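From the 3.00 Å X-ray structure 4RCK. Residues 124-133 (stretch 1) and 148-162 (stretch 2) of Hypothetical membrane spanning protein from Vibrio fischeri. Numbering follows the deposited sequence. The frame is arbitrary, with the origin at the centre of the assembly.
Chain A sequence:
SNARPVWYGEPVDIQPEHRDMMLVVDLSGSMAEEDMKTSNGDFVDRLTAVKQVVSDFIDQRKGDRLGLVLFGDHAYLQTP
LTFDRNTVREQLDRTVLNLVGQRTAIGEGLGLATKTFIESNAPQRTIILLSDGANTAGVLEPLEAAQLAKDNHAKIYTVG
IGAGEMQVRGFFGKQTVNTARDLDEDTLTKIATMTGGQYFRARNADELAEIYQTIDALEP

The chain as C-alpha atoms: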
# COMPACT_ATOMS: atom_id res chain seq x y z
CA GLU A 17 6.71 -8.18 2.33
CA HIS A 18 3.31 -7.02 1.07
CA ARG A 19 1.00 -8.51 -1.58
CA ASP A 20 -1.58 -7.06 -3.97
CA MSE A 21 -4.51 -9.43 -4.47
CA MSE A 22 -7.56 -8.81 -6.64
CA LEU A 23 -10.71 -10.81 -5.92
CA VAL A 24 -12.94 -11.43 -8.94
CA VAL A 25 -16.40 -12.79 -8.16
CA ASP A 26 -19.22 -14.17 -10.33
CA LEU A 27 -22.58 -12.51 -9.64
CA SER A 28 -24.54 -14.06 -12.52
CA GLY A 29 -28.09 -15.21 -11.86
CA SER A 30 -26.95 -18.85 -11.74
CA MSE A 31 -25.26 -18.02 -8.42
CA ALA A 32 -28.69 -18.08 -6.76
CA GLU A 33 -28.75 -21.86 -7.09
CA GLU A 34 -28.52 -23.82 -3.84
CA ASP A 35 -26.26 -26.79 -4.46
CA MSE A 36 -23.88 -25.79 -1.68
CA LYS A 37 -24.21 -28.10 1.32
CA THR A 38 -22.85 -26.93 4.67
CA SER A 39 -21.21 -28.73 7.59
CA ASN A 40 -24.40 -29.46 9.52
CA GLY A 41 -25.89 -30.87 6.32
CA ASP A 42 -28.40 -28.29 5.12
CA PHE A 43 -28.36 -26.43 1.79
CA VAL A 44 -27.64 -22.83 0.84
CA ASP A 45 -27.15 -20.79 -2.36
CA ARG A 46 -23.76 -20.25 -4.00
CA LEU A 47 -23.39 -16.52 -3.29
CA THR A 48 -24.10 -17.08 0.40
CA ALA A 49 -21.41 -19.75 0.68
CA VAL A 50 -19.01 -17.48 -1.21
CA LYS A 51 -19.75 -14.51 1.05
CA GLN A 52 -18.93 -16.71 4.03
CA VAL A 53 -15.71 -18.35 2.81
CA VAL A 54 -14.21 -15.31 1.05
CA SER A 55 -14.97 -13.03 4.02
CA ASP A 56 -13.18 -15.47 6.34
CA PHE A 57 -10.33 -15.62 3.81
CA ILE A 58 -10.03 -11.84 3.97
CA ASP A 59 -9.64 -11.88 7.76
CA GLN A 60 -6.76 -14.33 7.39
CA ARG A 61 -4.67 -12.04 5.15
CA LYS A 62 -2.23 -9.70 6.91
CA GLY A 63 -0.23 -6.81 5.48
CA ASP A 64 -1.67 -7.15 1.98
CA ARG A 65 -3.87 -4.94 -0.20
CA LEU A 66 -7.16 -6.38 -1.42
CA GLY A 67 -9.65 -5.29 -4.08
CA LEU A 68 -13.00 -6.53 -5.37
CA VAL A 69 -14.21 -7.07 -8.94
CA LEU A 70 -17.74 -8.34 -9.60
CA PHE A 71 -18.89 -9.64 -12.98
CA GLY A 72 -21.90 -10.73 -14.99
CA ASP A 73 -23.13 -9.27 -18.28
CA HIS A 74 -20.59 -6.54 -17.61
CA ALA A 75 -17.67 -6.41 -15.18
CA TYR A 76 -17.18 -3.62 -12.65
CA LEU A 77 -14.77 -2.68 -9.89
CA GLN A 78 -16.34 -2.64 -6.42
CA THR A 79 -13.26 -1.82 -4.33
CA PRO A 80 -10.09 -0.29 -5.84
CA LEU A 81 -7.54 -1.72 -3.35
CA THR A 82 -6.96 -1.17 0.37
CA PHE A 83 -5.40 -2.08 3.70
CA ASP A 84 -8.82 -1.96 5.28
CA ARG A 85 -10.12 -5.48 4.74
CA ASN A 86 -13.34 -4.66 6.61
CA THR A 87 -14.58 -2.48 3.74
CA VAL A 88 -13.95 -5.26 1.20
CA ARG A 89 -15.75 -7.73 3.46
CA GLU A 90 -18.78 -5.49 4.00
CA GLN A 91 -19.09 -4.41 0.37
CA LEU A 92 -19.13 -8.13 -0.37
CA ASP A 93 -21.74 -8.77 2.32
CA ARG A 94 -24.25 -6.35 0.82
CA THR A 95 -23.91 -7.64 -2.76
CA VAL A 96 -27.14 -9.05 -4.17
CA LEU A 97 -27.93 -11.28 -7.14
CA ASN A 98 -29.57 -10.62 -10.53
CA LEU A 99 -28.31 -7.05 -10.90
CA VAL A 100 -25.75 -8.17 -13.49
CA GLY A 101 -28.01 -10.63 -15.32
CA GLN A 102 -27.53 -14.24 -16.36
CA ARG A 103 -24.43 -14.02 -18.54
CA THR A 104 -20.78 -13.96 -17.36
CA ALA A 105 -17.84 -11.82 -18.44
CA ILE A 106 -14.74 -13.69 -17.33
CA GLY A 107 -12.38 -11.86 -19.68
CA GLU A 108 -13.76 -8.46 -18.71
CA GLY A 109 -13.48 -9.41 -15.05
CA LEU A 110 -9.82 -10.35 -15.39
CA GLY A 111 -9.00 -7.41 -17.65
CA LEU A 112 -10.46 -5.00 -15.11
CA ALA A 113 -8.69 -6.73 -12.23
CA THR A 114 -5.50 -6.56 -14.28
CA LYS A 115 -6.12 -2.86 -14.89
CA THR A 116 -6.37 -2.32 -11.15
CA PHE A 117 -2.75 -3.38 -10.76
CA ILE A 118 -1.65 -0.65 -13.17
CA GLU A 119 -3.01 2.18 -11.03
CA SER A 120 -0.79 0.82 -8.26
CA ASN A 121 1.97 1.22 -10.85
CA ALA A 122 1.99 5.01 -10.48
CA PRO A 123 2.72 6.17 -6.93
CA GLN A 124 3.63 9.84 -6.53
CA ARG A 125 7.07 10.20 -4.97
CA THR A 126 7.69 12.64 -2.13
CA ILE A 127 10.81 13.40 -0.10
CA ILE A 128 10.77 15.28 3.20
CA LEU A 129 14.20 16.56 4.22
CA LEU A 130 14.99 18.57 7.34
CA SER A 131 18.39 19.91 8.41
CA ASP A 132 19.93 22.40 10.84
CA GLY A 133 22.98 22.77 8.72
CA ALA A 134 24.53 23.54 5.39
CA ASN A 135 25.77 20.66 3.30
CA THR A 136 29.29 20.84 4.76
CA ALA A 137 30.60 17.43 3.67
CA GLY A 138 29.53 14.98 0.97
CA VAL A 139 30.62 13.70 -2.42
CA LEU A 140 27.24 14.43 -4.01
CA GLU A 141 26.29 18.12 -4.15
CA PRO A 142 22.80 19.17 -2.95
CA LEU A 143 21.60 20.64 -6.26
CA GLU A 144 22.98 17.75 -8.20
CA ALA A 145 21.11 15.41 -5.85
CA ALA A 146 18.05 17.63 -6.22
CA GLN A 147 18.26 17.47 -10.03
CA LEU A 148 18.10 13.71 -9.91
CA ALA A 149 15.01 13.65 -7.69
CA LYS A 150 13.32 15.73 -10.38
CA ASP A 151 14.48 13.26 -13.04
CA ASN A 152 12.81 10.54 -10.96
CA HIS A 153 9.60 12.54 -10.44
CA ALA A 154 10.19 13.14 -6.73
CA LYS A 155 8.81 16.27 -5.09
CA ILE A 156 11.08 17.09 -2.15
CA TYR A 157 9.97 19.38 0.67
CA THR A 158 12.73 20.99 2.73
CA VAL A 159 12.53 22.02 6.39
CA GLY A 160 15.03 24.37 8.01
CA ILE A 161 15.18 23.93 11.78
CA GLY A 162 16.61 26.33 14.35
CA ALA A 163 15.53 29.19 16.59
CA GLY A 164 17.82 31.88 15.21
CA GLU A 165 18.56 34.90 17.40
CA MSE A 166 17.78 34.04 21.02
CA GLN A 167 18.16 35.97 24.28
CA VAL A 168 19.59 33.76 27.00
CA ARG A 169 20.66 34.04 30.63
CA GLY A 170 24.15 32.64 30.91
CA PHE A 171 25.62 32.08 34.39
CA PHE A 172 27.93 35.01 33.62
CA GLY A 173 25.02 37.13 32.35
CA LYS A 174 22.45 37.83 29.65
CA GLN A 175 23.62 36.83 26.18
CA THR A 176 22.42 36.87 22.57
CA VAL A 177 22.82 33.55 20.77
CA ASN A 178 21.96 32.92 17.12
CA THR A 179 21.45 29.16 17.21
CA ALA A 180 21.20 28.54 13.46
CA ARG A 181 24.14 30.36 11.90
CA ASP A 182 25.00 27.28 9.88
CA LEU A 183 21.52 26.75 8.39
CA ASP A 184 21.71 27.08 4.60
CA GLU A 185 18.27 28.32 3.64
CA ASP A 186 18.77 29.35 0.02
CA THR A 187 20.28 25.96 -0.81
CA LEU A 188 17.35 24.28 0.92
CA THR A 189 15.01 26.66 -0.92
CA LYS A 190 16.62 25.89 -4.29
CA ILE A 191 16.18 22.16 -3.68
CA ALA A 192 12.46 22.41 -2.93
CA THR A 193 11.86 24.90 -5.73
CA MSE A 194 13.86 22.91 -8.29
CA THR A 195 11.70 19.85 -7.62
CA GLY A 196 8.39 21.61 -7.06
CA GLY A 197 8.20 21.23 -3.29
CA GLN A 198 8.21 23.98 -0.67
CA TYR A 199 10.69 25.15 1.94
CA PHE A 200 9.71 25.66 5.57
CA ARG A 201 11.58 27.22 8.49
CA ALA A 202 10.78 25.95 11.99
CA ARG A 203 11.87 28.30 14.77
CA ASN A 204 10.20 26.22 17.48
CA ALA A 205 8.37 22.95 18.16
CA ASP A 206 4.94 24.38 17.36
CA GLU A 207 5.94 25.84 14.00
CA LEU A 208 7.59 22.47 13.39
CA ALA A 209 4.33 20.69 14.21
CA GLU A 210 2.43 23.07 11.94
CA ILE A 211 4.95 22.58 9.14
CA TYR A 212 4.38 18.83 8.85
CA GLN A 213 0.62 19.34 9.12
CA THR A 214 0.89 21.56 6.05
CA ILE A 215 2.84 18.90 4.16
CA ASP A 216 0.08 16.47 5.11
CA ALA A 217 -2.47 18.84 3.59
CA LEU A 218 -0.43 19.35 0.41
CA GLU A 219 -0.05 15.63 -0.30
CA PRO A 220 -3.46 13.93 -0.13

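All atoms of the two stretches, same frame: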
# COMPACT_ATOMS: atom_id res chain seq x y z
N GLN A 124 2.95 8.55 -6.48
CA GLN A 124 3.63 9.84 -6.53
C GLN A 124 4.70 9.89 -5.45
O GLN A 124 4.44 9.61 -4.28
CB GLN A 124 2.64 10.99 -6.38
CG GLN A 124 1.72 11.14 -7.58
CD GLN A 124 0.69 12.23 -7.40
OE1 GLN A 124 0.91 13.20 -6.68
NE2 GLN A 124 -0.46 12.07 -8.06
N ARG A 125 5.91 10.25 -5.86
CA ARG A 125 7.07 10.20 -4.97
C ARG A 125 7.30 11.52 -4.26
O ARG A 125 7.29 12.58 -4.87
CB ARG A 125 8.31 9.80 -5.77
CG ARG A 125 8.20 8.43 -6.41
CD ARG A 125 9.25 8.22 -7.49
NE ARG A 125 9.32 6.82 -7.91
CZ ARG A 125 10.07 6.38 -8.91
NH1 ARG A 125 10.81 7.23 -9.62
NH2 ARG A 125 10.07 5.09 -9.22
N THR A 126 7.51 11.44 -2.95
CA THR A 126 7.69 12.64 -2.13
C THR A 126 8.81 12.46 -1.10
O THR A 126 8.82 11.50 -0.35
CB THR A 126 6.39 13.00 -1.39
OG1 THR A 126 5.33 13.17 -2.35
CG2 THR A 126 6.56 14.29 -0.60
N ILE A 127 9.74 13.41 -1.09
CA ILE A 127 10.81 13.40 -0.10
C ILE A 127 10.63 14.53 0.90
O ILE A 127 10.34 15.66 0.51
CB ILE A 127 12.21 13.52 -0.75
CG1 ILE A 127 12.37 12.49 -1.88
CG2 ILE A 127 13.31 13.36 0.29
CD1 ILE A 127 13.70 12.59 -2.59
N ILE A 128 10.79 14.23 2.18
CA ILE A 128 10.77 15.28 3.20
C ILE A 128 12.12 15.33 3.92
O ILE A 128 12.45 14.44 4.70
CB ILE A 128 9.65 15.06 4.23
CG1 ILE A 128 8.31 14.90 3.53
CG2 ILE A 128 9.60 16.22 5.21
CD1 ILE A 128 7.15 14.65 4.47
N LEU A 129 12.88 16.37 3.63
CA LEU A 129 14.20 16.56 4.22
C LEU A 129 14.20 17.72 5.21
O LEU A 129 13.69 18.80 4.91
CB LEU A 129 15.25 16.81 3.14
CG LEU A 129 16.51 17.58 3.51
CD1 LEU A 129 17.56 16.65 4.11
CD2 LEU A 129 17.07 18.32 2.31
N LEU A 130 14.76 17.48 6.39
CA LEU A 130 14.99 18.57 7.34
C LEU A 130 16.45 18.56 7.79
O LEU A 130 17.07 17.50 7.89
CB LEU A 130 14.05 18.47 8.54
CG LEU A 130 14.48 17.59 9.72
CD1 LEU A 130 14.05 18.25 11.00
CD2 LEU A 130 13.88 16.21 9.60
N SER A 131 16.98 19.75 8.05
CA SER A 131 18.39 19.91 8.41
C SER A 131 18.58 21.20 9.20
O SER A 131 17.83 22.15 9.05
CB SER A 131 19.27 19.92 7.15
OG SER A 131 20.64 20.09 7.48
N ASP A 132 19.59 21.21 10.07
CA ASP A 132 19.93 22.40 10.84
C ASP A 132 21.09 23.10 10.16
O ASP A 132 21.42 24.25 10.47
CB ASP A 132 20.27 22.04 12.30
CG ASP A 132 21.38 20.98 12.41
OD1 ASP A 132 22.07 20.74 11.40
OD2 ASP A 132 21.55 20.41 13.52
N GLY A 133 21.69 22.38 9.22
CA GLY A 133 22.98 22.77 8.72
C GLY A 133 23.10 22.85 7.22
O GLY A 133 22.27 22.35 6.47
N LEU A 148 18.36 15.11 -9.67
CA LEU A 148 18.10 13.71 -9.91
C LEU A 148 16.73 13.31 -9.41
O LEU A 148 16.04 12.54 -10.06
CB LEU A 148 19.18 12.88 -9.22
CG LEU A 148 20.56 13.47 -9.54
CD1 LEU A 148 21.53 13.17 -8.51
CD2 LEU A 148 21.08 13.11 -10.90
N ALA A 149 16.35 13.84 -8.25
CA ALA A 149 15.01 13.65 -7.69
C ALA A 149 13.93 14.15 -8.64
O ALA A 149 12.84 13.59 -8.70
CB ALA A 149 14.90 14.35 -6.35
N LYS A 150 14.24 15.21 -9.38
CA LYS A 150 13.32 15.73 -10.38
C LYS A 150 13.26 14.79 -11.59
O LYS A 150 12.19 14.58 -12.16
CB LYS A 150 13.74 17.14 -10.82
CG LYS A 150 12.80 17.77 -11.84
CD LYS A 150 13.23 19.19 -12.18
CE LYS A 150 12.26 19.84 -13.14
NZ LYS A 150 12.64 21.25 -13.44
N ASP A 151 14.41 14.24 -11.95
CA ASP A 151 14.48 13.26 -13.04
C ASP A 151 13.66 12.02 -12.71
O ASP A 151 13.14 11.36 -13.61
CB ASP A 151 15.93 12.87 -13.32
CG ASP A 151 16.77 14.03 -13.80
OD1 ASP A 151 16.20 15.00 -14.34
OD2 ASP A 151 18.01 13.97 -13.64
N ASN A 152 13.55 11.71 -11.42
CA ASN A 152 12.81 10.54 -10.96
C ASN A 152 11.42 10.89 -10.43
O ASN A 152 10.80 10.09 -9.73
CB ASN A 152 13.60 9.81 -9.87
CG ASN A 152 14.71 8.95 -10.43
OD1 ASN A 152 14.52 7.75 -10.65
ND2 ASN A 152 15.87 9.54 -10.68
N HIS A 153 10.96 12.09 -10.76
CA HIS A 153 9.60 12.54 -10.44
C HIS A 153 9.34 12.64 -8.94
O HIS A 153 8.21 12.41 -8.49
CB HIS A 153 8.57 11.62 -11.08
CG HIS A 153 8.81 11.37 -12.53
ND1 HIS A 153 8.81 12.38 -13.47
CD2 HIS A 153 9.06 10.22 -13.21
CE1 HIS A 153 9.06 11.86 -14.66
NE2 HIS A 153 9.21 10.56 -14.53
N ALA A 154 10.36 12.98 -8.17
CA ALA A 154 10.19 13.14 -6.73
C ALA A 154 10.07 14.61 -6.34
O ALA A 154 10.92 15.43 -6.69
CB ALA A 154 11.34 12.49 -5.98
N LYS A 155 8.99 14.94 -5.63
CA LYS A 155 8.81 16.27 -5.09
C LYS A 155 9.37 16.31 -3.67
O LYS A 155 8.84 15.65 -2.78
CB LYS A 155 7.32 16.66 -5.09
CG LYS A 155 7.03 18.09 -4.67
CD LYS A 155 5.54 18.36 -4.57
CE LYS A 155 4.86 18.43 -5.93
NZ LYS A 155 3.39 18.66 -5.81
N ILE A 156 10.46 17.05 -3.47
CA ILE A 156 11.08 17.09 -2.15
C ILE A 156 10.80 18.41 -1.42
O ILE A 156 11.09 19.50 -1.91
CB ILE A 156 12.62 16.84 -2.24
CG1 ILE A 156 13.40 17.70 -1.24
CG2 ILE A 156 13.14 17.07 -3.64
CD1 ILE A 156 13.55 17.06 0.11
N TYR A 157 10.20 18.27 -0.24
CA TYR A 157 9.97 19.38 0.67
C TYR A 157 11.14 19.52 1.63
O TYR A 157 11.61 18.52 2.18
CB TYR A 157 8.67 19.18 1.46
CG TYR A 157 7.41 19.17 0.61
CD1 TYR A 157 6.82 20.36 0.20
CD2 TYR A 157 6.81 17.98 0.24
CE1 TYR A 157 5.67 20.35 -0.56
CE2 TYR A 157 5.66 17.96 -0.52
CZ TYR A 157 5.09 19.16 -0.92
OH TYR A 157 3.95 19.15 -1.68
N THR A 158 11.60 20.75 1.85
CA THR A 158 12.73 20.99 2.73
C THR A 158 12.31 21.76 3.97
O THR A 158 11.50 22.67 3.90
CB THR A 158 13.85 21.75 1.99
OG1 THR A 158 13.38 23.06 1.65
CG2 THR A 158 14.25 21.01 0.72
N VAL A 159 12.87 21.38 5.12
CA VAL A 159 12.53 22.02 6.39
C VAL A 159 13.77 22.49 7.14
O VAL A 159 14.55 21.68 7.63
CB VAL A 159 11.73 21.06 7.31
CG1 VAL A 159 11.30 21.78 8.58
CG2 VAL A 159 10.52 20.50 6.58
N GLY A 160 13.95 23.80 7.22
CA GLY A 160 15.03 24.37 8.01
C GLY A 160 14.62 24.41 9.47
O GLY A 160 13.48 24.78 9.78
N ILE A 161 15.52 24.03 10.36
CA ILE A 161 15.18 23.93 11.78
C ILE A 161 16.22 24.60 12.68
O ILE A 161 17.42 24.31 12.61
CB ILE A 161 14.98 22.45 12.19
CG1 ILE A 161 14.56 22.35 13.66
CG2 ILE A 161 16.22 21.61 11.90
CD1 ILE A 161 14.13 20.96 14.07
N GLY A 162 15.74 25.51 13.52
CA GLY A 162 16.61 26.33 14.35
C GLY A 162 15.88 27.57 14.81
O GLY A 162 15.03 28.10 14.10

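How does the contact begin at the N-terminal end of stretch 1? Gln 124 touches nothing in the second stretch, and Arg 125 makes the first real connections. Its chain is extended (chi1 m, chi2 and chi3 t), which carries the guanidinium to the turn that follows the helix of stretch 2. There Arg 125 NH1 donates to Asn 152 O at 2.9 Å, with the oxygen at the edge of the guanidinium, near its plane, where its N-H groups point. The backbone joins in as well: Lys 155 N donates to Arg 125 O at 3.0 Å.

What holds the two strands together from Thr 126 onward? They run parallel, their axes 22° apart, and Ile 127, Leu 129 and Ser 131 each use both N and O toward stretch 2, the alternation usual in parallel pairing. Between these residues and Arg 125, Thr 126 offers a CA-H...O contact instead, its CA 3.3 Å from Lys 155 O. Thr 126 CG2 lies 3.8 Å from Tyr 157 CE2, at the edge of the ring. Ile 127 N donates to Lys 155 O (2.9 Å), and Ile 127 O accepts from Tyr 157 N (2.7 Å).

How do the side chains pack around Ile 127 and Leu 129? Both point to the same face of the sheet as Ile 156. Ile 127 CB sits 3.7 Å from Ile 156 CB, while Ile 127 CD1 reaches Ala 154 CB at 4.1 Å and Ala 149 CB at 4.3 Å, so that Ile 127 also touches the helix of stretch 2. Ile 128, on the other face with Tyr 157, brings its CA to 3.5 Å from Tyr 157 O. Ile 156 CD1 in turn approaches Leu 129 CB at 3.5 Å, bridging to the next residue on the face of Ile 127. The ladder continues through Leu 129 N to Tyr 157 O (2.9 Å) and Val 159 N to Leu 129 O (2.7 Å).

Does the pairing persist to the end of the strand? Leu 130 shares a face with Val 159, with Leu 130 CB 3.7 Å from Val 159 CB, and Leu 130 CD1 lies 4.1 Å from Ile 161 CD1. Ser 131 N donates to Val 159 O at 3.1 Å, and Ile 161 N reaches Ser 131 O at 3.3 Å, the longest bond of the ladder. The CA atoms of Ser 131 and Gly 160 are 5.6 Å apart, wider than the earlier pairs. Beyond them, Asp 132 CB still meets Ile 161 CG2 at 4.1 Å, but Gly 133 makes no contact with stretch 2.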